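Local coordinates for putative restriction endonuclease domain-containing protein (Anabaena variabilis, PDB 3OT2) that is of unknown function but is probably a nuclease of the Uma2 (DUF820) family, related to PD-(D/E)XK restriction endonucleases, at residues R61-C71 / P80-I90; W138-V147 / H176-S184. All coordinates share one frame; numbering follows the deposited sequence. Where two conformers were deposited one is given.

Interaction 1 of 2, residues R61-C71 / P80-I90; sequences RIARAFLELRC and PDISVFIWSRI. With EDO (1,2-ethanediol), chain I.
Trp87 lays its indole against Arg61 at one end of this antiparallel pair of strands. CB of Arg61 stands over the six-membered ring, 3.7 Å from its centroid and 15° off the normal, a CH-pi contact, while CD1 of Ile90 lies over the rim of the opposite face. The Arg61 chain bends at chi3 (-50°), beyond the CB and CG that lie on the indole, and the guanidinium plane then stands 62° from the ring; one water accepts from both Arg61 NH1 and Trp87 NE1. Trp87 N also donates to Ile62 O at 2.9 Å. With an alanine at Trp87, the aliphatic part of Arg61 would probably lose the ring it lies on, and the bridging water one of its two donors.

Between the strands, Arg64 pairs with Phe85 and Phe66 with Ser83 in hydrogen-bonded pairs whose side chains share one face. There Phe66 and Phe85 cross at about a right angle, CE2 of Phe66 lying 3.9 Å from CD1 of Phe85. Cys71 brings SG to the edge of the Phe85 ring, in its plane and 3.7 Å from CZ, while Leu69 CD2 touches Phe85 CE1. A second water donates to Leu69 O and Pro80 O and accepts from Ser83 OG, tying the far end together.

On the other face, Ala65 CB meets Val84 CG2 at 3.9 Å, and Leu67 and Ile82 lean on helix 40-57. Strand 63-67 is outermost in the mixed sheet within this chain, and strand 82-86 joins it to strand 108-112.

Interaction 2 of 2, residues W138-V147 / H176-S184; sequences WLIDPDEQTV and HLSIKDLFS. With ACT (acetate ion), chain C; EDO (1,2-ethanediol), chain L.
Phe183 turns its ring toward Gln145 with CG anti to its own carbonyl carbon (chi1 -61°), and the ring lands flat on the backbone of a beta hairpin. That hairpin joins strands 136-141 and 146-150 through a type I turn from Pro142 to Gln145 with a G1 beta bulge: Gln145 takes a positive phi, and it and Thr146 both face Asp141. CA of Gln145 sits over the centre of the Phe183 ring, 3.5 Å from the centroid and 11° off the normal, a CH-pi contact; Leu182 CD2 lies over the rim of the other face. Gln145 CB adds a touch on CD2 of Phe183, and CG2 of Ile140 reaches CE1 of the Phe183 ring at 3.6 Å.

Val147 carries the next layer. Its CG2 branch meets Leu182 CD1 at 3.6 Å and Ile179 CD1 at 3.9 Å, so the short helix 179-183 packs apolar residues against the hairpin. Ile45 of helix 40-57 touches Pro142, Leu182 and Phe183. Farther along, Leu177 CD2 comes up to the edge of the Trp138 ring, whose NE1 donates to Pro167 O.

The turn itself is held by Asp141, whose OD1 accepts from Glu144 N in an Asx motif, while its OD2 is hydrogen-bonded to Thr120 OG1 of the second subunit. At the start of the helix, Ser178 is the N-cap: its OG accepts from Asp181 N at 3.1 Å.

From the N terminus, the chain passes through helix 40-57 and enters strand 63-67. Interaction 1 closes first: the small hairpin of strands 71-73 and 76-78, which starts at Cys71 in the first segment, makes up most of the connection, and the return along 82-86 builds one side of the mixed sheet. The chain then adds strand 108-112 and helix 119-131 before interaction 2 opens at 138-147. Its loop is longer, 28 residues including strand 157-159, and closes when helix 179-183 folds back on the hairpin. The two contacts are in series, neither nested nor crossed; the centres of interactions 1 and 2 are about 20 Å apart. They share the sheet, and helix 40-57 touches both.

Interaction 1 of 2, residues R61-C71 / P80-I90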
loop_
_atom_site.group_PDB
_atom_site.type_symbol
_atom_site.label_atom_id
_atom_site.label_comp_id
_atom_site.label_asym_id
_atom_site.label_seq_id
_atom_site.Cartn_x
_atom_site.Cartn_y
_atom_site.Cartn_z
ATOM N N ARG A 61 -23.215 -5.470 22.747
ATOM C CA ARG A 61 -23.307 -6.483 21.686
ATOM C C ARG A 61 -23.424 -5.837 20.294
ATOM O O ARG A 61 -24.267 -6.231 19.482
ATOM C CB ARG A 61 -24.472 -7.477 21.942
ATOM C CG ARG A 61 -24.302 -8.336 23.203
ATOM C CD ARG A 61 -25.316 -9.467 23.295
ATOM N NE ARG A 61 -26.675 -8.980 23.083
ATOM C CZ ARG A 61 -27.688 -9.707 22.616
ATOM N NH1 ARG A 61 -27.519 -10.995 22.335
ATOM N NH2 ARG A 61 -28.874 -9.152 22.424
ATOM N N ILE A 62 -22.590 -4.835 20.037
ATOM C CA ILE A 62 -22.521 -4.137 18.740
ATOM C C ILE A 62 -21.678 -5.001 17.773
ATOM O O ILE A 62 -22.093 -5.291 16.640
ATOM C CB ILE A 62 -21.932 -2.701 18.897
ATOM C CG1 ILE A 62 -22.884 -1.813 19.731
ATOM C CG2 ILE A 62 -21.645 -2.063 17.510
ATOM C CD1 ILE A 62 -22.239 -0.596 20.375
ATOM N N ALA A 63 -20.485 -5.391 18.232
ATOM C CA ALA A 63 -19.536 -6.179 17.449
ATOM C C ALA A 63 -18.568 -6.882 18.366
ATOM O O ALA A 63 -18.594 -6.647 19.575
ATOM C CB ALA A 63 -18.760 -5.266 16.485
ATOM N N ARG A 64 -17.687 -7.704 17.793
ATOM C CA ARG A 64 -16.644 -8.405 18.549
ATOM C C ARG A 64 -15.365 -8.468 17.719
ATOM O O ARG A 64 -15.411 -8.822 16.521
ATOM C CB ARG A 64 -17.098 -9.812 18.971
ATOM C CG ARG A 64 -16.073 -10.518 19.876
ATOM C CD ARG A 64 -16.656 -11.659 20.654
ATOM N NE ARG A 64 -15.578 -12.359 21.365
ATOM C CZ ARG A 64 -15.757 -13.405 22.168
ATOM N NH1 ARG A 64 -16.977 -13.879 22.394
ATOM N NH2 ARG A 64 -14.720 -13.974 22.764
ATOM N N ALA A 65 -14.229 -8.096 18.358
ATOM C CA ALA A 65 -12.898 -8.157 17.775
ATOM C C ALA A 65 -12.239 -9.469 18.204
ATOM O O ALA A 65 -12.259 -9.810 19.385
ATOM C CB ALA A 65 -12.064 -6.967 18.225
ATOM N N PHE A 66 -11.679 -10.202 17.241
ATOM C CA PHE A 66 -11.030 -11.495 17.462
ATOM C C PHE A 66 -9.584 -11.456 17.042
ATOM O O PHE A 66 -9.256 -10.900 15.997
ATOM C CB PHE A 66 -11.734 -12.607 16.658
ATOM C CG PHE A 66 -13.207 -12.768 16.895
ATOM C CD1 PHE A 66 -13.673 -13.585 17.914
ATOM C CD2 PHE A 66 -14.132 -12.115 16.085
ATOM C CE1 PHE A 66 -15.035 -13.732 18.126
ATOM C CE2 PHE A 66 -15.493 -12.249 16.309
ATOM C CZ PHE A 66 -15.939 -13.065 17.320
ATOM N N LEU A 67 -8.728 -12.079 17.849
ATOM C CA LEU A 67 -7.309 -12.236 17.580
ATOM C C LEU A 67 -7.079 -13.438 16.720
ATOM O O LEU A 67 -7.552 -14.524 17.073
ATOM C CB LEU A 67 -6.550 -12.463 18.908
ATOM C CG LEU A 67 -6.093 -11.245 19.674
ATOM C CD1 LEU A 67 -5.715 -11.610 21.082
ATOM C CD2 LEU A 67 -4.877 -10.681 19.067
ATOM N N GLU A 68 -6.292 -13.288 15.633
ATOM C CA GLU A 68 -5.841 -14.419 14.821
ATOM C C GLU A 68 -6.971 -15.426 14.453
ATOM O O GLU A 68 -6.794 -16.640 14.594
ATOM C CB GLU A 68 -4.727 -15.171 15.571
ATOM C CG GLU A 68 -3.520 -14.333 15.970
ATOM C CD GLU A 68 -2.635 -13.888 14.825
ATOM O OE1 GLU A 68 -2.613 -14.593 13.796
ATOM O OE2 GLU A 68 -1.941 -12.853 14.965
ATOM N N LEU A 69 -8.104 -14.922 13.944
ATOM C CA LEU A 69 -9.222 -15.762 13.541
ATOM C C LEU A 69 -9.138 -16.046 12.035
ATOM O O LEU A 69 -8.903 -15.123 11.249
ATOM C CB LEU A 69 -10.548 -15.052 13.899
ATOM C CG LEU A 69 -11.850 -15.696 13.439
ATOM C CD1 LEU A 69 -12.184 -16.946 14.277
ATOM C CD2 LEU A 69 -12.990 -14.696 13.491
ATOM N N ARG A 70 -9.319 -17.320 11.632
ATOM C CA ARG A 70 -9.295 -17.686 10.221
ATOM C C ARG A 70 -10.595 -17.267 9.533
ATOM O O ARG A 70 -11.681 -17.546 10.034
ATOM C CB ARG A 70 -9.033 -19.189 10.044
ATOM C CG ARG A 70 -9.086 -19.668 8.588
ATOM C CD ARG A 70 -8.537 -21.086 8.397
ATOM N NE ARG A 70 -7.204 -21.244 8.978
ATOM C CZ ARG A 70 -6.077 -20.878 8.379
ATOM N NH1 ARG A 70 -6.103 -20.364 7.152
ATOM N NH2 ARG A 70 -4.918 -21.019 8.998
ATOM N N CYS A 71 -10.469 -16.569 8.404
ATOM C CA CYS A 71 -11.576 -16.134 7.564
ATOM C C CYS A 71 -11.374 -16.710 6.180
ATOM O O CYS A 71 -10.366 -16.410 5.534
ATOM C CB CYS A 71 -11.682 -14.612 7.546
ATOM S SG CYS A 71 -12.101 -13.897 9.160
ATOM N N PRO A 80 -6.338 -12.620 9.496
ATOM C CA PRO A 80 -5.977 -11.235 9.819
ATOM C C PRO A 80 -5.481 -11.147 11.259
ATOM O O PRO A 80 -5.947 -11.922 12.099
ATOM C CB PRO A 80 -7.302 -10.473 9.640
ATOM C CG PRO A 80 -8.075 -11.287 8.691
ATOM C CD PRO A 80 -7.753 -12.709 9.079
ATOM N N ASP A 81 -4.549 -10.219 11.550
ATOM C CA ASP A 81 -4.078 -10.046 12.922
ATOM C C ASP A 81 -5.292 -9.824 13.863
ATOM O O ASP A 81 -5.368 -10.431 14.942
ATOM C CB ASP A 81 -3.077 -8.877 13.011
ATOM C CG ASP A 81 -1.705 -9.166 12.421
ATOM O OD1 ASP A 81 -1.343 -10.372 12.293
ATOM O OD2 ASP A 81 -0.977 -8.196 12.125
ATOM N N ILE A 82 -6.249 -8.968 13.429
ATOM C CA ILE A 82 -7.505 -8.684 14.158
ATOM C C ILE A 82 -8.629 -8.638 13.147
ATOM O O ILE A 82 -8.516 -7.957 12.139
ATOM C CB ILE A 82 -7.468 -7.387 15.002
ATOM C CG1 ILE A 82 -6.264 -7.368 15.969
ATOM C CG2 ILE A 82 -8.803 -7.145 15.754
ATOM C CD1 ILE A 82 -5.858 -6.000 16.379
ATOM N N SER A 83 -9.713 -9.368 13.432
ATOM C CA SER A 83 -10.947 -9.377 12.651
ATOM C C SER A 83 -12.078 -8.876 13.525
ATOM O O SER A 83 -12.253 -9.368 14.639
ATOM C CB SER A 83 -11.251 -10.800 12.191
ATOM O OG SER A 83 -10.416 -11.080 11.092
ATOM N N VAL A 84 -12.846 -7.914 13.030
ATOM C CA VAL A 84 -13.972 -7.362 13.787
ATOM C C VAL A 84 -15.258 -7.655 13.006
ATOM O O VAL A 84 -15.356 -7.351 11.813
ATOM C CB VAL A 84 -13.814 -5.848 14.134
ATOM C CG1 VAL A 84 -14.851 -5.418 15.166
ATOM C CG2 VAL A 84 -12.406 -5.527 14.648
ATOM N N PHE A 85 -16.227 -8.290 13.679
ATOM C CA PHE A 85 -17.521 -8.634 13.059
ATOM C C PHE A 85 -18.649 -8.013 13.825
ATOM O O PHE A 85 -18.669 -8.137 15.046
ATOM C CB PHE A 85 -17.729 -10.172 13.063
ATOM C CG PHE A 85 -16.861 -10.943 12.101
ATOM C CD1 PHE A 85 -15.588 -11.349 12.465
ATOM C CD2 PHE A 85 -17.331 -11.289 10.840
ATOM C CE1 PHE A 85 -14.788 -12.058 11.574
ATOM C CE2 PHE A 85 -16.536 -12.022 9.957
ATOM C CZ PHE A 85 -15.270 -12.399 10.331
ATOM N N ILE A 86 -19.626 -7.401 13.119
ATOM C CA ILE A 86 -20.832 -6.854 13.747
ATOM C C ILE A 86 -21.616 -8.076 14.268
ATOM O O ILE A 86 -21.428 -9.193 13.741
ATOM C CB ILE A 86 -21.655 -5.908 12.824
ATOM C CG1 ILE A 86 -22.328 -6.675 11.643
ATOM C CG2 ILE A 86 -20.770 -4.725 12.355
ATOM C CD1 ILE A 86 -23.266 -5.832 10.725
ATOM N N TRP A 87 -22.436 -7.883 15.328
ATOM C CA TRP A 87 -23.098 -8.985 16.009
ATOM C C TRP A 87 -23.912 -9.869 15.087
ATOM O O TRP A 87 -23.770 -11.084 15.183
ATOM C CB TRP A 87 -23.983 -8.483 17.154
ATOM C CG TRP A 87 -23.907 -9.370 18.366
ATOM C CD1 TRP A 87 -24.813 -10.320 18.741
ATOM C CD2 TRP A 87 -22.834 -9.432 19.324
ATOM N NE1 TRP A 87 -24.377 -10.957 19.881
ATOM C CE2 TRP A 87 -23.169 -10.425 20.263
ATOM C CE3 TRP A 87 -21.608 -8.761 19.466
ATOM C CZ2 TRP A 87 -22.337 -10.737 21.356
ATOM C CZ3 TRP A 87 -20.799 -9.060 20.554
ATOM C CH2 TRP A 87 -21.177 -10.024 21.495
ATOM N N SER A 88 -24.726 -9.283 14.174
ATOM C CA SER A 88 -25.598 -10.031 13.245
ATOM C C SER A 88 -24.816 -10.929 12.267
ATOM O O SER A 88 -25.392 -11.860 11.716
ATOM C CB SER A 88 -26.477 -9.069 12.452
ATOM O OG SER A 88 -25.700 -8.204 11.634
ATOM N N ARG A 89 -23.523 -10.645 12.043
ATOM C CA ARG A 89 -22.686 -11.401 11.102
ATOM C C ARG A 89 -21.805 -12.458 11.789
ATOM O O ARG A 89 -21.164 -13.227 11.083
ATOM C CB ARG A 89 -21.813 -10.436 10.266
ATOM C CG ARG A 89 -22.646 -9.672 9.238
ATOM C CD ARG A 89 -21.763 -8.832 8.343
ATOM N NE ARG A 89 -21.151 -9.625 7.272
ATOM C CZ ARG A 89 -19.856 -9.881 7.175
ATOM N NH1 ARG A 89 -19.013 -9.441 8.101
ATOM N NH2 ARG A 89 -19.391 -10.595 6.161
ATOM N N ILE A 90 -21.801 -12.543 13.137
ATOM C CA ILE A 90 -20.994 -13.554 13.837
ATOM C C ILE A 90 -21.686 -14.932 13.637
ATOM O O ILE A 90 -22.816 -15.089 14.083
ATOM C CB ILE A 90 -20.766 -13.208 15.343
ATOM C CG1 ILE A 90 -19.957 -11.904 15.512
ATOM C CG2 ILE A 90 -20.070 -14.383 16.083
ATOM C CD1 ILE A 90 -19.978 -11.279 16.893
HETATM C C1 EDO I . -6.658 -20.261 13.951
HETATM O O1 EDO I . -7.707 -20.899 13.228
HETATM C C2 EDO I . -5.809 -19.489 12.962
HETATM O O2 EDO I . -4.729 -18.899 13.686
HETATM O O HOH W 1 -25.166 -13.022 21.817
HETATM O O HOH W 2 -8.449 -12.686 12.384
#

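Interaction 2 of 2, residues W138-V147 / H176-S184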
loop_
_atom_site.group_PDB
_atom_site.type_symbol
_atom_site.label_atom_id
_atom_site.label_comp_id
_atom_site.label_asym_id
_atom_site.label_seq_id
_atom_site.Cartn_x
_atom_site.Cartn_y
_atom_site.Cartn_z
ATOM N N TRP A 138 -7.533 -1.554 8.092
ATOM C CA TRP A 138 -6.455 -0.783 8.694
ATOM C C TRP A 138 -5.143 -1.487 8.458
ATOM O O TRP A 138 -5.026 -2.675 8.770
ATOM C CB TRP A 138 -6.624 -0.645 10.230
ATOM C CG TRP A 138 -7.459 0.494 10.752
ATOM C CD1 TRP A 138 -8.327 1.288 10.063
ATOM C CD2 TRP A 138 -7.556 0.882 12.122
ATOM N NE1 TRP A 138 -8.905 2.203 10.911
ATOM C CE2 TRP A 138 -8.437 1.982 12.186
ATOM C CE3 TRP A 138 -6.926 0.441 13.305
ATOM C CZ2 TRP A 138 -8.712 2.653 13.388
ATOM C CZ3 TRP A 138 -7.191 1.107 14.492
ATOM C CH2 TRP A 138 -8.079 2.198 14.528
ATOM N N LEU A 139 -4.152 -0.766 7.940
ATOM C CA LEU A 139 -2.796 -1.287 7.818
ATOM C C LEU A 139 -1.948 -0.417 8.730
ATOM O O LEU A 139 -1.724 0.762 8.436
ATOM C CB LEU A 139 -2.264 -1.331 6.365
ATOM C CG LEU A 139 -0.780 -1.741 6.212
ATOM C CD1 LEU A 139 -0.470 -3.028 6.945
ATOM C CD2 LEU A 139 -0.401 -1.867 4.764
ATOM N N ILE A 140 -1.563 -0.970 9.876
ATOM C CA ILE A 140 -0.768 -0.272 10.895
ATOM C C ILE A 140 0.707 -0.564 10.651
ATOM O O ILE A 140 1.101 -1.725 10.547
ATOM C CB ILE A 140 -1.189 -0.675 12.349
ATOM C CG1 ILE A 140 -2.668 -0.330 12.625
ATOM C CG2 ILE A 140 -0.220 -0.039 13.409
ATOM C CD1 ILE A 140 -3.248 -0.931 13.918
ATOM N N ASP A 141 1.511 0.493 10.547
ATOM C CA ASP A 141 2.956 0.381 10.360
ATOM C C ASP A 141 3.640 0.938 11.619
ATOM O O ASP A 141 3.823 2.154 11.709
ATOM C CB ASP A 141 3.409 1.128 9.090
ATOM C CG ASP A 141 4.905 1.028 8.823
ATOM O OD1 ASP A 141 5.666 0.708 9.765
ATOM O OD2 ASP A 141 5.305 1.201 7.671
ATOM N N PRO A 142 3.999 0.085 12.602
ATOM C CA PRO A 142 4.596 0.608 13.858
ATOM C C PRO A 142 5.855 1.429 13.628
ATOM O O PRO A 142 5.949 2.521 14.183
ATOM C CB PRO A 142 4.889 -0.656 14.676
ATOM C CG PRO A 142 3.843 -1.631 14.186
ATOM C CD PRO A 142 3.784 -1.371 12.689
ATOM N N ASP A 143 6.769 0.960 12.749
ATOM C CA ASP A 143 8.011 1.663 12.479
ATOM C C ASP A 143 7.795 3.070 11.952
ATOM O O ASP A 143 8.527 3.973 12.343
ATOM C CB ASP A 143 8.903 0.876 11.497
ATOM C CG ASP A 143 9.559 -0.383 12.060
ATOM O OD1 ASP A 143 9.552 -0.566 13.303
ATOM O OD2 ASP A 143 10.057 -1.194 11.257
ATOM N N GLU A 144 6.817 3.263 11.068
ATOM C CA GLU A 144 6.556 4.576 10.497
ATOM C C GLU A 144 5.476 5.315 11.267
ATOM O O GLU A 144 5.104 6.408 10.849
ATOM C CB GLU A 144 6.147 4.446 9.017
ATOM C CG GLU A 144 7.222 3.827 8.137
ATOM C CD GLU A 144 8.152 4.776 7.414
ATOM O OE1 GLU A 144 8.016 6.008 7.588
ATOM O OE2 GLU A 144 9.010 4.279 6.651
ATOM N N GLN A 145 4.927 4.712 12.351
ATOM C CA GLN A 145 3.828 5.288 13.168
ATOM C C GLN A 145 2.741 5.838 12.229
ATOM O O GLN A 145 2.315 6.991 12.308
ATOM C CB GLN A 145 4.352 6.358 14.142
ATOM C CG GLN A 145 5.304 5.763 15.189
ATOM C CD GLN A 145 5.877 6.789 16.130
ATOM O OE1 GLN A 145 5.189 7.682 16.617
ATOM N NE2 GLN A 145 7.139 6.639 16.458
ATOM N N THR A 146 2.322 4.984 11.298
ATOM C CA THR A 146 1.379 5.328 10.269
ATOM C C THR A 146 0.275 4.299 10.216
ATOM O O THR A 146 0.502 3.115 10.485
ATOM C CB THR A 146 2.135 5.400 8.902
ATOM O OG1 THR A 146 3.074 6.480 8.941
ATOM C CG2 THR A 146 1.188 5.575 7.684
ATOM N N VAL A 147 -0.926 4.766 9.891
ATOM C CA VAL A 147 -2.053 3.883 9.627
ATOM C C VAL A 147 -2.595 4.207 8.232
ATOM O O VAL A 147 -2.920 5.365 7.948
ATOM C CB VAL A 147 -3.177 3.894 10.698
ATOM C CG1 VAL A 147 -4.247 2.859 10.346
ATOM C CG2 VAL A 147 -2.608 3.616 12.098
ATOM N N HIS A 176 -12.424 6.800 19.818
ATOM C CA HIS A 176 -11.657 7.963 19.350
ATOM C C HIS A 176 -10.205 7.691 19.617
ATOM O O HIS A 176 -9.720 7.920 20.724
ATOM C CB HIS A 176 -12.122 9.265 20.030
ATOM C CG HIS A 176 -13.578 9.524 19.866
ATOM N ND1 HIS A 176 -14.143 9.699 18.616
ATOM C CD2 HIS A 176 -14.548 9.595 20.802
ATOM C CE1 HIS A 176 -15.430 9.885 18.831
ATOM N NE2 HIS A 176 -15.717 9.831 20.132
ATOM N N LEU A 177 -9.521 7.131 18.618
ATOM C CA LEU A 177 -8.133 6.729 18.769
ATOM C C LEU A 177 -7.208 7.598 17.939
ATOM O O LEU A 177 -7.293 7.602 16.709
ATOM C CB LEU A 177 -7.988 5.240 18.378
ATOM C CG LEU A 177 -6.603 4.620 18.576
ATOM C CD1 LEU A 177 -6.298 4.483 20.065
ATOM C CD2 LEU A 177 -6.525 3.280 17.904
ATOM N N SER A 178 -6.324 8.345 18.618
ATOM C CA SER A 178 -5.347 9.169 17.918
ATOM C C SER A 178 -4.142 8.324 17.533
ATOM O O SER A 178 -3.929 7.258 18.119
ATOM C CB SER A 178 -4.907 10.346 18.781
ATOM O OG SER A 178 -4.167 9.901 19.907
ATOM N N ILE A 179 -3.331 8.818 16.590
ATOM C CA ILE A 179 -2.067 8.188 16.173
ATOM C C ILE A 179 -1.144 8.076 17.409
ATOM O O ILE A 179 -0.608 6.996 17.684
ATOM C CB ILE A 179 -1.430 9.007 15.004
ATOM C CG1 ILE A 179 -2.209 8.779 13.675
ATOM C CG2 ILE A 179 0.096 8.763 14.814
ATOM C CD1 ILE A 179 -2.073 7.312 13.037
ATOM N N LYS A 180 -1.030 9.170 18.189
ATOM C CA LYS A 180 -0.178 9.227 19.383
ATOM C C LYS A 180 -0.609 8.150 20.410
ATOM O O LYS A 180 0.259 7.460 20.947
ATOM C CB LYS A 180 -0.175 10.651 19.956
ATOM C CG LYS A 180 -0.372 10.826 21.462
ATOM C CD LYS A 180 0.156 12.171 21.950
ATOM C CE LYS A 180 -0.655 13.364 21.493
ATOM N NZ LYS A 180 -1.791 13.702 22.411
ATOM N N ASP A 181 -1.929 7.946 20.601
ATOM C CA ASP A 181 -2.456 6.938 21.525
ATOM C C ASP A 181 -2.119 5.535 21.054
ATOM O O ASP A 181 -1.706 4.705 21.866
ATOM C CB ASP A 181 -3.988 7.060 21.701
ATOM C CG ASP A 181 -4.466 8.241 22.539
ATOM O OD1 ASP A 181 -3.651 8.797 23.305
ATOM O OD2 ASP A 181 -5.660 8.608 22.419
ATOM N N LEU A 182 -2.302 5.265 19.752
ATOM C CA LEU A 182 -2.026 3.959 19.184
ATOM C C LEU A 182 -0.564 3.552 19.396
ATOM O O LEU A 182 -0.302 2.470 19.908
ATOM C CB LEU A 182 -2.333 3.975 17.672
ATOM C CG LEU A 182 -2.820 2.680 17.009
ATOM C CD1 LEU A 182 -3.181 2.948 15.563
ATOM C CD2 LEU A 182 -1.790 1.585 17.054
ATOM N N PHE A 183 0.381 4.395 18.975
ATOM C CA PHE A 183 1.796 4.042 19.033
ATOM C C PHE A 183 2.397 4.217 20.451
ATOM O O PHE A 183 3.471 3.679 20.713
ATOM C CB PHE A 183 2.589 4.758 17.920
ATOM C CG PHE A 183 2.040 4.319 16.569
ATOM C CD1 PHE A 183 2.249 3.028 16.100
ATOM C CD2 PHE A 183 1.226 5.165 15.816
ATOM C CE1 PHE A 183 1.665 2.591 14.897
ATOM C CE2 PHE A 183 0.641 4.725 14.612
ATOM C CZ PHE A 183 0.860 3.440 14.166
ATOM N N SER A 184 1.644 4.800 21.399
ATOM C CA SER A 184 2.068 4.860 22.805
ATOM C C SER A 184 1.999 3.442 23.427
ATOM O O SER A 184 2.599 3.186 24.480
ATOM C CB SER A 184 1.201 5.831 23.608
ATOM O OG SER A 184 -0.067 5.265 23.908
HETATM C C ACT C . 7.229 -2.119 10.445
HETATM O O ACT C . 6.756 -1.593 11.440
HETATM O OXT ACT C . 7.290 -1.468 9.350
HETATM C CH3 ACT C . 7.815 -3.503 10.578
HETATM C C1 EDO L . 7.742 9.535 6.393
HETATM O O1 EDO L . 7.332 10.885 6.132
HETATM C C2 EDO L . 7.298 8.638 5.246
HETATM O O2 EDO L . 6.675 7.461 5.794
#